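Local coordinates for protein large component of pyocin AP41 (Pseudomonas aeruginosa, PDB 4UHQ) that probably kills competing bacteria as a bacteriocin by cutting DNA with its metal-binding HNH endonuclease domain, the part present here, at residues A[31-36]-A[57-62]; A[35-40]-A[50-55]; A[43-48]-A[106-111]; A[95-100]-A[113-118]. All coordinates share one frame; numbering follows the deposited sequence.

Contact 1. Residues A[31-36]-A[57-62]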
loop_
_atom_site.group_PDB
_atom_site.type_symbol
_atom_site.label_atom_id
_atom_site.label_comp_id
_atom_site.label_asym_id
_atom_site.label_seq_id
_atom_site.Cartn_x
_atom_site.Cartn_y
_atom_site.Cartn_z
ATOM N N SER A 31 -0.199 12.029 -0.518
ATOM C CA SER A 31 -0.737 12.767 0.582
ATOM C C SER A 31 -2.259 12.908 0.518
ATOM O O SER A 31 -2.924 12.944 1.566
ATOM C CB SER A 31 -0.066 14.155 0.666
ATOM O OG SER A 31 -0.362 14.964 -0.493
ATOM N N GLN A 32 -2.846 12.962 -0.679
ATOM C CA GLN A 32 -4.290 13.164 -0.705
ATOM C C GLN A 32 -5.050 11.910 -0.297
ATOM O O GLN A 32 -6.229 11.980 0.049
ATOM C CB GLN A 32 -4.768 13.650 -2.089
ATOM C CG GLN A 32 -4.659 12.616 -3.202
ATOM C CD GLN A 32 -3.284 12.546 -3.873
ATOM O OE1 GLN A 32 -2.267 13.030 -3.312
ATOM N NE2 GLN A 32 -3.243 11.958 -5.094
ATOM N N ILE A 33 -4.377 10.758 -0.364
ATOM C CA ILE A 33 -4.953 9.507 0.126
ATOM C C ILE A 33 -4.777 9.503 1.647
ATOM O O ILE A 33 -5.728 9.225 2.381
ATOM C CB ILE A 33 -4.226 8.286 -0.479
ATOM C CG1 ILE A 33 -4.386 8.265 -2.015
ATOM C CG2 ILE A 33 -4.770 6.986 0.124
ATOM C CD1 ILE A 33 -5.791 8.368 -2.438
ATOM N N ALA A 34 -3.583 9.868 2.108
ATOM C CA ALA A 34 -3.378 9.967 3.572
ATOM C C ALA A 34 -4.410 10.901 4.210
ATOM O O ALA A 34 -4.897 10.632 5.307
ATOM C CB ALA A 34 -1.972 10.449 3.891
ATOM N N ASP A 35 -4.743 11.999 3.527
ATOM C CA ASP A 35 -5.675 12.966 4.101
ATOM C C ASP A 35 -7.057 12.374 4.360
ATOM O O ASP A 35 -7.789 12.885 5.217
ATOM C CB ASP A 35 -5.836 14.181 3.173
ATOM C CG ASP A 35 -4.580 15.078 3.103
ATOM O OD1 ASP A 35 -3.736 15.032 4.020
ATOM O OD2 ASP A 35 -4.471 15.804 2.083
ATOM N N GLN A 36 -7.439 11.328 3.592
ATOM C CA GLN A 36 -8.745 10.711 3.760
ATOM C C GLN A 36 -8.774 9.670 4.881
ATOM O O GLN A 36 -9.852 9.197 5.232
ATOM C CB GLN A 36 -9.188 9.991 2.487
ATOM C CG GLN A 36 -9.365 10.826 1.293
ATOM C CD GLN A 36 -9.701 9.945 0.107
ATOM O OE1 GLN A 36 -10.804 9.369 0.004
ATOM N NE2 GLN A 36 -8.743 9.837 -0.816
ATOM N N SER A 57 -9.919 4.910 -4.790
ATOM C CA SER A 57 -10.999 4.933 -5.796
ATOM C C SER A 57 -11.665 6.294 -5.942
ATOM O O SER A 57 -12.253 6.582 -7.006
ATOM C CB SER A 57 -12.039 3.845 -5.439
ATOM O OG SER A 57 -13.011 4.322 -4.483
ATOM N N LYS A 58 -11.594 7.121 -4.895
ATOM C CA LYS A 58 -12.238 8.417 -4.914
ATOM C C LYS A 58 -11.299 9.519 -5.369
ATOM O O LYS A 58 -11.723 10.677 -5.444
ATOM C CB LYS A 58 -12.794 8.735 -3.524
ATOM C CG LYS A 58 -13.953 7.843 -3.124
ATOM C CD LYS A 58 -14.251 7.941 -1.632
ATOM C CE LYS A 58 -15.404 7.023 -1.240
ATOM N NZ LYS A 58 -15.680 7.105 0.229
ATOM N N ASP A 59 -10.055 9.167 -5.696
ATOM C CA ASP A 59 -9.095 10.190 -6.109
ATOM C C ASP A 59 -8.727 10.105 -7.587
ATOM O O ASP A 59 -8.118 9.139 -8.005
ATOM C CB ASP A 59 -7.799 10.068 -5.310
ATOM C CG ASP A 59 -6.832 11.174 -5.647
ATOM O OD1 ASP A 59 -7.181 12.321 -5.387
ATOM O OD2 ASP A 59 -5.751 10.913 -6.208
ATOM N N PRO A 60 -9.081 11.116 -8.379
ATOM C CA PRO A 60 -8.854 10.959 -9.830
ATOM C C PRO A 60 -7.400 10.725 -10.212
ATOM O O PRO A 60 -7.133 9.902 -11.106
ATOM C CB PRO A 60 -9.356 12.287 -10.391
ATOM C CG PRO A 60 -10.480 12.664 -9.414
ATOM C CD PRO A 60 -9.928 12.260 -8.053
ATOM N N SER A 61 -6.471 11.400 -9.551
ATOM C CA SER A 61 -5.066 11.253 -9.856
ATOM C C SER A 61 -4.572 9.865 -9.562
ATOM O O SER A 61 -3.793 9.306 -10.316
ATOM C CB SER A 61 -4.226 12.285 -9.074
ATOM O OG SER A 61 -4.600 13.586 -9.446
ATOM N N ALA A 62 -5.032 9.278 -8.469
ATOM C CA ALA A 62 -4.578 7.927 -8.163
ATOM C C ALA A 62 -5.219 6.889 -9.045
ATOM O O ALA A 62 -4.633 5.842 -9.300
ATOM C CB ALA A 62 -4.854 7.610 -6.661
#

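Contact 2. Residues A[35-40]-A[50-55]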
loop_
_atom_site.group_PDB
_atom_site.type_symbol
_atom_site.label_atom_id
_atom_site.label_comp_id
_atom_site.label_asym_id
_atom_site.label_seq_id
_atom_site.Cartn_x
_atom_site.Cartn_y
_atom_site.Cartn_z
ATOM N N ASP A 35 -4.743 11.999 3.527
ATOM C CA ASP A 35 -5.675 12.966 4.101
ATOM C C ASP A 35 -7.057 12.374 4.360
ATOM O O ASP A 35 -7.789 12.885 5.217
ATOM C CB ASP A 35 -5.836 14.181 3.173
ATOM C CG ASP A 35 -4.580 15.078 3.103
ATOM O OD1 ASP A 35 -3.736 15.032 4.020
ATOM O OD2 ASP A 35 -4.471 15.804 2.083
ATOM N N GLN A 36 -7.439 11.328 3.592
ATOM C CA GLN A 36 -8.745 10.711 3.760
ATOM C C GLN A 36 -8.774 9.670 4.881
ATOM O O GLN A 36 -9.852 9.197 5.232
ATOM C CB GLN A 36 -9.188 9.991 2.487
ATOM C CG GLN A 36 -9.365 10.826 1.293
ATOM C CD GLN A 36 -9.701 9.945 0.107
ATOM O OE1 GLN A 36 -10.804 9.369 0.004
ATOM N NE2 GLN A 36 -8.743 9.837 -0.816
ATOM N N LEU A 37 -7.607 9.305 5.415
ATOM C CA LEU A 37 -7.484 8.237 6.419
ATOM C C LEU A 37 -6.980 8.701 7.780
ATOM O O LEU A 37 -7.423 8.200 8.818
ATOM C CB LEU A 37 -6.521 7.154 5.905
ATOM C CG LEU A 37 -6.994 6.562 4.562
ATOM C CD1 LEU A 37 -5.862 5.695 4.001
ATOM C CD2 LEU A 37 -8.229 5.726 4.690
ATOM N N ARG A 38 -6.055 9.654 7.764
ATOM C CA ARG A 38 -5.438 10.158 8.986
ATOM C C ARG A 38 -6.484 10.630 9.994
ATOM O O ARG A 38 -7.425 11.348 9.654
ATOM C CB ARG A 38 -4.475 11.303 8.644
ATOM C CG ARG A 38 -3.854 11.973 9.883
ATOM C CD ARG A 38 -2.919 13.082 9.519
ATOM N NE ARG A 38 -3.578 14.156 8.772
ATOM C CZ ARG A 38 -3.462 14.315 7.462
ATOM N NH1 ARG A 38 -2.736 13.458 6.755
ATOM N NH2 ARG A 38 -4.090 15.304 6.843
ATOM N N GLY A 39 -6.321 10.222 11.245
ATOM C CA GLY A 39 -7.227 10.635 12.287
ATOM C C GLY A 39 -8.425 9.729 12.475
ATOM O O GLY A 39 -9.111 9.853 13.482
ATOM N N LYS A 40 -8.676 8.831 11.527
ATOM C CA LYS A 40 -9.839 7.957 11.633
ATOM C C LYS A 40 -9.492 6.728 12.447
ATOM O O LYS A 40 -8.328 6.302 12.437
ATOM C CB LYS A 40 -10.319 7.541 10.247
ATOM C CG LYS A 40 -11.015 8.632 9.496
ATOM C CD LYS A 40 -11.505 8.101 8.161
ATOM C CE LYS A 40 -12.265 9.176 7.392
ATOM N NZ LYS A 40 -11.563 10.502 7.428
ATOM N N GLU A 50 -9.214 -1.957 3.325
ATOM C CA GLU A 50 -10.418 -1.697 2.546
ATOM C C GLU A 50 -10.648 -0.199 2.409
ATOM O O GLU A 50 -10.913 0.281 1.305
ATOM C CB GLU A 50 -11.623 -2.393 3.188
ATOM C CG GLU A 50 -11.543 -3.860 3.052
ATOM C CD GLU A 50 -12.592 -4.581 3.879
ATOM O OE1 GLU A 50 -13.302 -3.914 4.676
ATOM O OE2 GLU A 50 -12.697 -5.817 3.750
ATOM N N GLN A 51 -10.507 0.571 3.487
ATOM C CA GLN A 51 -10.779 1.997 3.389
ATOM C C GLN A 51 -9.671 2.679 2.607
ATOM O O GLN A 51 -9.910 3.684 1.920
ATOM C CB GLN A 51 -10.968 2.626 4.785
ATOM C CG GLN A 51 -12.174 2.067 5.532
ATOM C CD GLN A 51 -12.533 2.854 6.787
ATOM O OE1 GLN A 51 -12.450 4.082 6.811
ATOM N NE2 GLN A 51 -12.947 2.144 7.828
ATOM N N PHE A 52 -8.453 2.124 2.676
ATOM C CA PHE A 52 -7.357 2.662 1.894
ATOM C C PHE A 52 -7.699 2.569 0.401
ATOM O O PHE A 52 -7.558 3.537 -0.358
ATOM C CB PHE A 52 -6.048 1.884 2.191
ATOM C CG PHE A 52 -4.912 2.318 1.334
ATOM C CD1 PHE A 52 -4.693 1.718 0.102
ATOM C CD2 PHE A 52 -4.045 3.285 1.768
ATOM C CE1 PHE A 52 -3.652 2.157 -0.723
ATOM C CE2 PHE A 52 -2.957 3.692 0.982
ATOM C CZ PHE A 52 -2.781 3.146 -0.284
ATOM N N TRP A 53 -8.099 1.391 -0.054
ATOM C CA TRP A 53 -8.315 1.271 -1.494
ATOM C C TRP A 53 -9.571 2.032 -1.892
ATOM O O TRP A 53 -9.648 2.553 -3.011
ATOM C CB TRP A 53 -8.386 -0.175 -1.932
ATOM C CG TRP A 53 -7.006 -0.806 -1.839
ATOM C CD1 TRP A 53 -6.622 -1.770 -0.967
ATOM C CD2 TRP A 53 -5.850 -0.448 -2.616
ATOM N NE1 TRP A 53 -5.285 -2.067 -1.172
ATOM C CE2 TRP A 53 -4.781 -1.259 -2.147
ATOM C CE3 TRP A 53 -5.596 0.506 -3.620
ATOM C CZ2 TRP A 53 -3.498 -1.202 -2.683
ATOM C CZ3 TRP A 53 -4.306 0.541 -4.167
ATOM C CH2 TRP A 53 -3.271 -0.294 -3.678
ATOM N N MET A 54 -10.571 2.136 -0.999
ATOM C CA MET A 54 -11.727 3.014 -1.328
ATOM C C MET A 54 -11.285 4.477 -1.463
ATOM O O MET A 54 -11.796 5.192 -2.340
ATOM C CB MET A 54 -12.796 2.882 -0.264
ATOM C CG MET A 54 -13.247 1.464 -0.131
ATOM S SD MET A 54 -15.013 1.488 -0.004
ATOM C CE MET A 54 -15.366 2.640 -1.388
ATOM N N ALA A 55 -10.344 4.927 -0.631
ATOM C CA ALA A 55 -9.824 6.290 -0.779
ATOM C C ALA A 55 -9.139 6.470 -2.127
ATOM O O ALA A 55 -9.327 7.499 -2.789
ATOM C CB ALA A 55 -8.839 6.623 0.356
#

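Contact 3. Residues A[43-48]-A[106-111]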
loop_
_atom_site.group_PDB
_atom_site.type_symbol
_atom_site.label_atom_id
_atom_site.label_comp_id
_atom_site.label_asym_id
_atom_site.label_seq_id
_atom_site.Cartn_x
_atom_site.Cartn_y
_atom_site.Cartn_z
ATOM N N LYS A 43 -10.817 -0.738 12.861
ATOM C CA LYS A 43 -11.087 -1.869 13.731
ATOM C C LYS A 43 -10.003 -2.939 13.648
ATOM O O LYS A 43 -9.833 -3.757 14.592
ATOM C CB LYS A 43 -12.443 -2.494 13.381
ATOM C CG LYS A 43 -13.588 -1.490 13.300
ATOM C CD LYS A 43 -14.944 -2.167 13.077
ATOM C CE LYS A 43 -15.613 -2.465 14.411
ATOM N NZ LYS A 43 -17.027 -2.956 14.331
ATOM N N SER A 44 -9.291 -2.925 12.530
ATOM C CA SER A 44 -8.405 -4.028 12.160
ATOM C C SER A 44 -7.595 -3.624 10.958
ATOM O O SER A 44 -7.916 -2.620 10.277
ATOM C CB SER A 44 -9.204 -5.282 11.835
ATOM O OG SER A 44 -9.906 -5.097 10.611
ATOM N N TRP A 45 -6.565 -4.405 10.648
ATOM C CA TRP A 45 -5.793 -4.102 9.444
ATOM C C TRP A 45 -6.661 -4.245 8.179
ATOM O O TRP A 45 -6.609 -3.402 7.279
ATOM C CB TRP A 45 -4.573 -5.002 9.353
ATOM C CG TRP A 45 -3.825 -4.726 8.108
ATOM C CD1 TRP A 45 -3.691 -5.557 7.042
ATOM C CD2 TRP A 45 -3.159 -3.501 7.765
ATOM N NE1 TRP A 45 -2.945 -4.938 6.056
ATOM C CE2 TRP A 45 -2.602 -3.681 6.487
ATOM C CE3 TRP A 45 -2.950 -2.288 8.440
ATOM C CZ2 TRP A 45 -1.885 -2.677 5.856
ATOM C CZ3 TRP A 45 -2.245 -1.305 7.794
ATOM C CH2 TRP A 45 -1.713 -1.507 6.553
ATOM N N ARG A 46 -7.485 -5.292 8.135
ATOM C CA ARG A 46 -8.411 -5.449 7.013
ATOM C C ARG A 46 -9.291 -4.205 6.801
ATOM O O ARG A 46 -9.519 -3.782 5.672
ATOM C CB ARG A 46 -9.290 -6.678 7.250
ATOM C CG ARG A 46 -10.446 -6.818 6.249
ATOM C CD ARG A 46 -11.212 -8.102 6.482
ATOM N NE ARG A 46 -12.276 -8.269 5.500
ATOM C CZ ARG A 46 -13.069 -9.335 5.441
ATOM N NH1 ARG A 46 -12.914 -10.329 6.308
ATOM N NH2 ARG A 46 -14.013 -9.409 4.515
ATOM N N ASP A 47 -9.839 -3.664 7.887
ATOM C CA ASP A 47 -10.639 -2.455 7.807
ATOM C C ASP A 47 -9.837 -1.335 7.189
ATOM O O ASP A 47 -10.301 -0.621 6.277
ATOM C CB ASP A 47 -11.119 -2.090 9.233
ATOM C CG ASP A 47 -12.121 -0.952 9.270
ATOM O OD1 ASP A 47 -12.846 -0.715 8.272
ATOM O OD2 ASP A 47 -12.215 -0.318 10.360
ATOM N N PHE A 48 -8.625 -1.149 7.667
ATOM C CA PHE A 48 -7.795 -0.093 7.081
ATOM C C PHE A 48 -7.537 -0.334 5.585
ATOM O O PHE A 48 -7.629 0.601 4.778
ATOM C CB PHE A 48 -6.457 0.027 7.841
ATOM C CG PHE A 48 -5.538 1.045 7.240
ATOM C CD1 PHE A 48 -4.658 0.689 6.247
ATOM C CD2 PHE A 48 -5.576 2.361 7.654
ATOM C CE1 PHE A 48 -3.831 1.645 5.658
ATOM C CE2 PHE A 48 -4.732 3.323 7.092
ATOM C CZ PHE A 48 -3.869 2.979 6.093
ATOM N N GLY A 106 7.623 -1.684 14.076
ATOM C CA GLY A 106 6.943 -0.686 13.255
ATOM C C GLY A 106 5.469 -0.477 13.581
ATOM O O GLY A 106 4.794 -1.358 14.094
ATOM N N ALA A 107 4.986 0.717 13.234
ATOM C CA ALA A 107 3.603 1.141 13.509
ATOM C C ALA A 107 2.633 0.565 12.482
ATOM O O ALA A 107 2.876 0.576 11.284
ATOM C CB ALA A 107 3.525 2.695 13.512
ATOM N N LEU A 108 1.497 0.082 12.960
ATOM C CA LEU A 108 0.492 -0.548 12.102
ATOM C C LEU A 108 -0.263 0.422 11.202
ATOM O O LEU A 108 -0.433 0.166 9.999
ATOM C CB LEU A 108 -0.524 -1.288 12.996
ATOM C CG LEU A 108 -1.610 -2.105 12.284
ATOM C CD1 LEU A 108 -1.082 -3.119 11.340
ATOM C CD2 LEU A 108 -2.473 -2.811 13.339
ATOM N N TYR A 109 -0.704 1.551 11.773
ATOM C CA TYR A 109 -1.590 2.464 11.008
ATOM C C TYR A 109 -0.949 3.818 10.763
ATOM O O TYR A 109 -1.637 4.802 10.442
ATOM C CB TYR A 109 -2.901 2.686 11.741
ATOM C CG TYR A 109 -3.705 1.455 12.027
ATOM C CD1 TYR A 109 -4.289 0.733 10.992
ATOM C CD2 TYR A 109 -3.922 1.029 13.329
ATOM C CE1 TYR A 109 -5.079 -0.395 11.257
ATOM C CE2 TYR A 109 -4.681 -0.104 13.597
ATOM C CZ TYR A 109 -5.257 -0.798 12.569
ATOM O OH TYR A 109 -6.023 -1.907 12.836
ATOM N N ASN A 110 0.376 3.875 10.890
ATOM C CA ASN A 110 1.099 5.094 10.514
ATOM C C ASN A 110 1.336 5.071 9.027
ATOM O O ASN A 110 2.095 4.284 8.526
ATOM C CB ASN A 110 2.433 5.198 11.277
ATOM C CG ASN A 110 3.195 6.448 10.919
ATOM O OD1 ASN A 110 2.839 7.169 9.995
ATOM N ND2 ASN A 110 4.234 6.763 11.709
ATOM N N ILE A 111 0.645 5.965 8.327
ATOM C CA ILE A 111 0.713 5.997 6.881
ATOM C C ILE A 111 2.137 6.317 6.382
ATOM O O ILE A 111 2.530 5.869 5.279
ATOM C CB ILE A 111 -0.311 7.023 6.362
ATOM C CG1 ILE A 111 -1.754 6.554 6.695
ATOM C CG2 ILE A 111 -0.106 7.285 4.859
ATOM C CD1 ILE A 111 -2.788 7.712 6.784
#

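Contact 4. Residues A[95-100]-A[113-118]. With NI (nickel (II) ion), chain E.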
loop_
_atom_site.group_PDB
_atom_site.type_symbol
_atom_site.label_atom_id
_atom_site.label_comp_id
_atom_site.label_asym_id
_atom_site.label_seq_id
_atom_site.Cartn_x
_atom_site.Cartn_y
_atom_site.Cartn_z
ATOM N N GLU A 95 0.279 -4.836 -2.591
ATOM C CA GLU A 95 0.302 -5.007 -1.144
ATOM C C GLU A 95 0.746 -3.753 -0.443
ATOM O O GLU A 95 1.536 -2.995 -0.986
ATOM C CB GLU A 95 1.273 -6.181 -0.773
ATOM C CG GLU A 95 0.653 -7.515 -1.258
ATOM C CD GLU A 95 1.498 -8.727 -1.037
ATOM O OE1 GLU A 95 2.664 -8.567 -0.612
ATOM O OE2 GLU A 95 0.994 -9.843 -1.326
ATOM N N ILE A 96 0.241 -3.544 0.773
ATOM C CA ILE A 96 0.685 -2.453 1.620
ATOM C C ILE A 96 1.734 -3.022 2.578
ATOM O O ILE A 96 1.420 -3.927 3.367
ATOM C CB ILE A 96 -0.495 -1.873 2.394
ATOM C CG1 ILE A 96 -1.600 -1.418 1.450
ATOM C CG2 ILE A 96 0.017 -0.677 3.247
ATOM C CD1 ILE A 96 -2.903 -1.093 2.203
ATOM N N HIS A 97 2.981 -2.595 2.425
ATOM C CA HIS A 97 4.071 -3.093 3.274
ATOM C C HIS A 97 4.434 -2.064 4.335
ATOM O O HIS A 97 4.463 -0.846 4.096
ATOM C CB HIS A 97 5.276 -3.436 2.367
ATOM C CG HIS A 97 6.631 -3.458 3.036
ATOM N ND1 HIS A 97 7.071 -4.464 3.897
ATOM C CD2 HIS A 97 7.693 -2.628 2.864
ATOM C CE1 HIS A 97 8.320 -4.217 4.248
ATOM N NE2 HIS A 97 8.721 -3.105 3.639
ATOM N N HIS A 98 4.678 -2.572 5.538
ATOM C CA HIS A 98 5.157 -1.747 6.634
ATOM C C HIS A 98 6.673 -1.624 6.535
ATOM O O HIS A 98 7.407 -2.596 6.659
ATOM C CB HIS A 98 4.728 -2.375 7.980
ATOM C CG HIS A 98 3.251 -2.258 8.209
ATOM N ND1 HIS A 98 2.335 -3.188 7.748
ATOM C CD2 HIS A 98 2.543 -1.294 8.847
ATOM C CE1 HIS A 98 1.108 -2.770 8.069
ATOM N NE2 HIS A 98 1.209 -1.625 8.732
ATOM N N VAL A 99 7.133 -0.402 6.276
ATOM C CA VAL A 99 8.529 -0.112 5.960
ATOM C C VAL A 99 9.449 -0.562 7.088
ATOM O O VAL A 99 10.453 -1.235 6.841
ATOM C CB VAL A 99 8.706 1.387 5.691
ATOM C CG1 VAL A 99 10.150 1.735 5.459
ATOM C CG2 VAL A 99 7.920 1.792 4.430
ATOM N N VAL A 100 9.115 -0.161 8.317
ATOM C CA VAL A 100 9.659 -0.827 9.513
ATOM C C VAL A 100 8.644 -1.921 9.821
ATOM O O VAL A 100 7.473 -1.650 10.113
ATOM C CB VAL A 100 9.767 0.127 10.695
ATOM C CG1 VAL A 100 10.289 -0.655 11.925
ATOM C CG2 VAL A 100 10.683 1.290 10.341
ATOM N N ASN A 113 4.688 4.977 7.614
ATOM C CA ASN A 113 5.330 3.679 7.662
ATOM C C ASN A 113 4.810 2.719 6.611
ATOM O O ASN A 113 5.051 1.510 6.685
ATOM C CB ASN A 113 5.123 3.037 9.035
ATOM C CG ASN A 113 6.073 1.879 9.266
ATOM O OD1 ASN A 113 7.221 1.940 8.852
ATOM N ND2 ASN A 113 5.595 0.824 9.907
ATOM N N LEU A 114 4.099 3.242 5.619
ATOM C CA LEU A 114 3.522 2.344 4.577
ATOM C C LEU A 114 4.087 2.653 3.200
ATOM O O LEU A 114 4.323 3.834 2.873
ATOM C CB LEU A 114 1.998 2.497 4.475
ATOM C CG LEU A 114 1.291 2.330 5.793
ATOM C CD1 LEU A 114 -0.211 2.515 5.592
ATOM C CD2 LEU A 114 1.577 0.985 6.452
ATOM N N VAL A 115 4.296 1.597 2.422
ATOM C CA VAL A 115 4.507 1.765 0.975
ATOM C C VAL A 115 3.632 0.781 0.245
ATOM O O VAL A 115 3.135 -0.200 0.832
ATOM C CB VAL A 115 5.978 1.550 0.559
ATOM C CG1 VAL A 115 6.862 2.672 1.083
ATOM C CG2 VAL A 115 6.489 0.147 1.060
ATOM N N ILE A 116 3.423 1.016 -1.059
ATOM C CA ILE A 116 2.799 -0.009 -1.893
ATOM C C ILE A 116 3.879 -0.718 -2.685
ATOM O O ILE A 116 4.810 -0.075 -3.186
ATOM C CB ILE A 116 1.762 0.558 -2.889
ATOM C CG1 ILE A 116 0.699 1.390 -2.171
ATOM C CG2 ILE A 116 1.095 -0.584 -3.665
ATOM C CD1 ILE A 116 -0.020 0.670 -0.995
ATOM N N VAL A 117 3.792 -2.053 -2.702
ATOM C CA VAL A 117 4.742 -2.934 -3.374
ATOM C C VAL A 117 3.984 -4.032 -4.082
ATOM O O VAL A 117 2.839 -4.374 -3.735
ATOM C CB VAL A 117 5.738 -3.576 -2.386
ATOM C CG1 VAL A 117 6.803 -2.564 -1.970
ATOM C CG2 VAL A 117 4.961 -4.115 -1.150
ATOM N N THR A 118 4.587 -4.601 -5.114
ATOM C CA THR A 118 4.000 -5.815 -5.704
ATOM C C THR A 118 4.274 -7.008 -4.784
ATOM O O THR A 118 5.169 -6.946 -3.934
ATOM C CB THR A 118 4.567 -6.147 -7.083
ATOM O OG1 THR A 118 5.983 -6.329 -6.958
ATOM C CG2 THR A 118 4.302 -5.023 -8.009
HETATM NI NI NI E . 6.215 -6.150 4.781
HETATM O O HOH W 1 6.955 -5.295 6.619
#

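Contact 1. Residues A[31-36]-A[57-62]
Ile33 on helix 31-37 and Asp59, the residue just before helix 60-63, bring the two backbones to their nearest approach, with the CA of Ile33 7.5 Å from the CA of Asp59. Gln32 supplies the polar part: its NE2 donates to Asp59 OD2 at 2.9 Å, and the N-H...acceptor angle of 177° makes the bond almost straight. The oxygen lies in the amide plane of Gln32, yet the amide nitrogen comes in from above the carboxylate plane, the two flat groups being turned 57° apart. CG of Gln32 sits between the backbone N and carbonyl carbon (chi1 69°), and a further bend at chi2 folds the chain so that this CG lies 3.3 Å from Asp59 OD1 while NE2 reaches OD2.

Asp59 is the N-cap of helix 60-63. Its OD2 also accepts from Ala62 N at 2.9 Å, so one oxygen takes two donors from opposite faces of its plane. The helix cap is thereby tied to the neighbouring helix within the DNase domain. Next to this polar pair, Ile33 CD1 lies 3.9 Å from Asp59 CB and 4.4 Å from Ala62 CB. Ile33 also packs on Phe52 and Ala55 of helix 45-57. At the margin the Gln36 side chain passes the aliphatic part of Lys58, Gln36 OE1 being 4.1 Å from Lys58 CD; the Gln36 amide nitrogen bonds to Ala55 O.

Contact 2. Residues A[35-40]-A[50-55]
Ala55 O of helix 45-57 accepts from Gln36 NE2 across the contact at 3.1 Å. The N-H...acceptor angle is 158°, and the donor stands above the carbonyl plane. The oxygen itself lies close to the amide plane of Gln36. Beyond CG the Gln36 chain is extended (chi2 176°), which carries the amide across Ala55: OE1 and NE2 of Gln36 each lie 3.4 Å from the Ala55 CB. The backbones are nearest here, with Gln36 CA 6.4 Å from Ala55 CA, and a small methyl meets the flat amide.

Leu37 fills the next position with its two branches divided. CD1 comes obliquely to the Phe52 ring, 3.8 Å from CD2 of that ring, whereas CD2 of Leu37 rests 3.8 Å from Gln51 O and 4.5 Å from Ala55 CB. Phe52 sets off from its backbone away from the 35-40 segment and also packs on Ile33 and Ile29; Leu37 is buried and packs on Phe42 as well. A type II beta turn from Leu37 to Lys40 leads the chain from the helix to strand 41-42, with Lys40 N bonded to Leu37 O. The extended Lys40 side chain runs back along the turn, and its NZ donates to Gln36 O at 3.1 Å from above that carbonyl plane.

The chemistry divides the helix packing into a buried hydrocarbon side, carried by Leu37 and Phe52, and a polar margin where Gln36 gives one amide N-H to Ala55 O of the partner helix, with a further weak bond from NE2 to Gln32 O.

Contact 3. Residues A[43-48]-A[106-111]
CG anti to the backbone N in both Trp45 and Phe48 (chi1 178° in Trp45) sends these rings from the first turn of helix 45-57 toward the 106-111 loop, while Tyr109, with CG beside its backbone N (chi1 -59°), directs its ring to the start of the helix, where its CE1 side meets both. The Tyr109 and Phe48 side chains run antiparallel alongside each other. Their ring planes meet at 50° with centroids 5.9 Å apart, an oblique pair, and the closer touch is Phe48 CB against the Tyr109 ring edge, 3.7 Å from CE1. On the Trp45 side, CE1 of Tyr109 lies near the indole plane at its edge, 4.0 Å from CE3.

The loop joins the two strands of the HNH nuclease hairpin, so these rings fasten the hairpin's connection to the start of the helix. That start is capped by Ser44, whose OG accepts from Asp47 N at 3.1 Å. The Tyr109 hydroxyl sits against this turn, 3.0 Å from Ser44 C, but its hydrogen bond goes to Glu2 O.

Leu108 meets the six-membered part of the indole, with CD1 3.5 Å from Trp45 CE3, and its own carbonyl O lies 3.2 Å from Trp45 CZ3. This oxygen accepts a hydrogen bond from His98 NE2. Farther along, Ile111 CG1 approaches the edge of the Phe48 ring, 4.2 Å from CZ.

Contact 4. Residues A[95-100]-A[113-118]
The two strands of the HNH (His-Me finger) motif pair here, with His97 of the nickel site on one of them: strands 95-98 and 114-117 run antiparallel, their directions 139° apart, ahead of helix 119-132, which completes the beta-beta-alpha-metal arrangement. Glu95 with Val117 and His97 with Val115 are the hydrogen-bonded pairs, each joined by two backbone bonds, and Ile96 with Ile116 and His98 with Leu114 are the non-hydrogen-bonded ones.

Helix 119-132 and the metal lie on the face that carries Glu95, His97, Val115 and Val117. His97 ND1 binds the nickel ion at 2.1 Å, a water binds it at 2.2 Å, and His122 and His126 from helix 119-132 are further ligands. Val115 CG2 touches the edge of the His97 ring, 3.5 Å from CD2, and Val117 CG2 packs on CB, so two valines pack against the His97 side chain. Glu95 OE1 bonds to ND1 of His122, a second-shell contact that would help orient that ligand.

The other face carries Ile96, His98, Leu114 and Ile116 toward helix 45-57. Leu114 CD2 sits over the His98 ring in a CH-pi contact, 3.8 Å from its centroid. ND1 of His98 is hydrogen-bonded to a bound citrate, probably from the crystallisation liquor, and NE2 is held from the 106-111 loop.

Beyond the strands, Asn113, its CG anti to the backbone N (chi1 -164°), grips the main chain of Val100 at both ends: OD1 accepts from Val100 N at 2.9 Å, and ND2 donates at 3.1 Å to Val100 O, in the carbonyl plane and on a lone pair of that oxygen.

Overall arrangement
Contacts 1 and 2 start from the same helix, 31-37, and lie with centres 8 Å apart; Ile33 CG2 of contact 1 meets Phe52 CE2 of contact 2 at 3.9 Å. Helix 45-57 is shared by contacts 2 and 3, and Leu37 CD1 reaches Phe48 CZ at 4.0 Å. Contact 4 supplies His97 to the nickel site, which His122 and His126 of helix 119-132 help complete. Phe52 packs its CZ on Ile116 CD1 at 3.8 Å, linking contact 2 to the hairpin, although its side chain remains about 14 Å from the nickel ion. Contact 3 is joined to contact 4 through polar and ring contacts at His98, and its Trp45 side chain lies about 9 Å from the metal. Contact 1 does not touch contact 4, its nearest atoms being about 8 Å away.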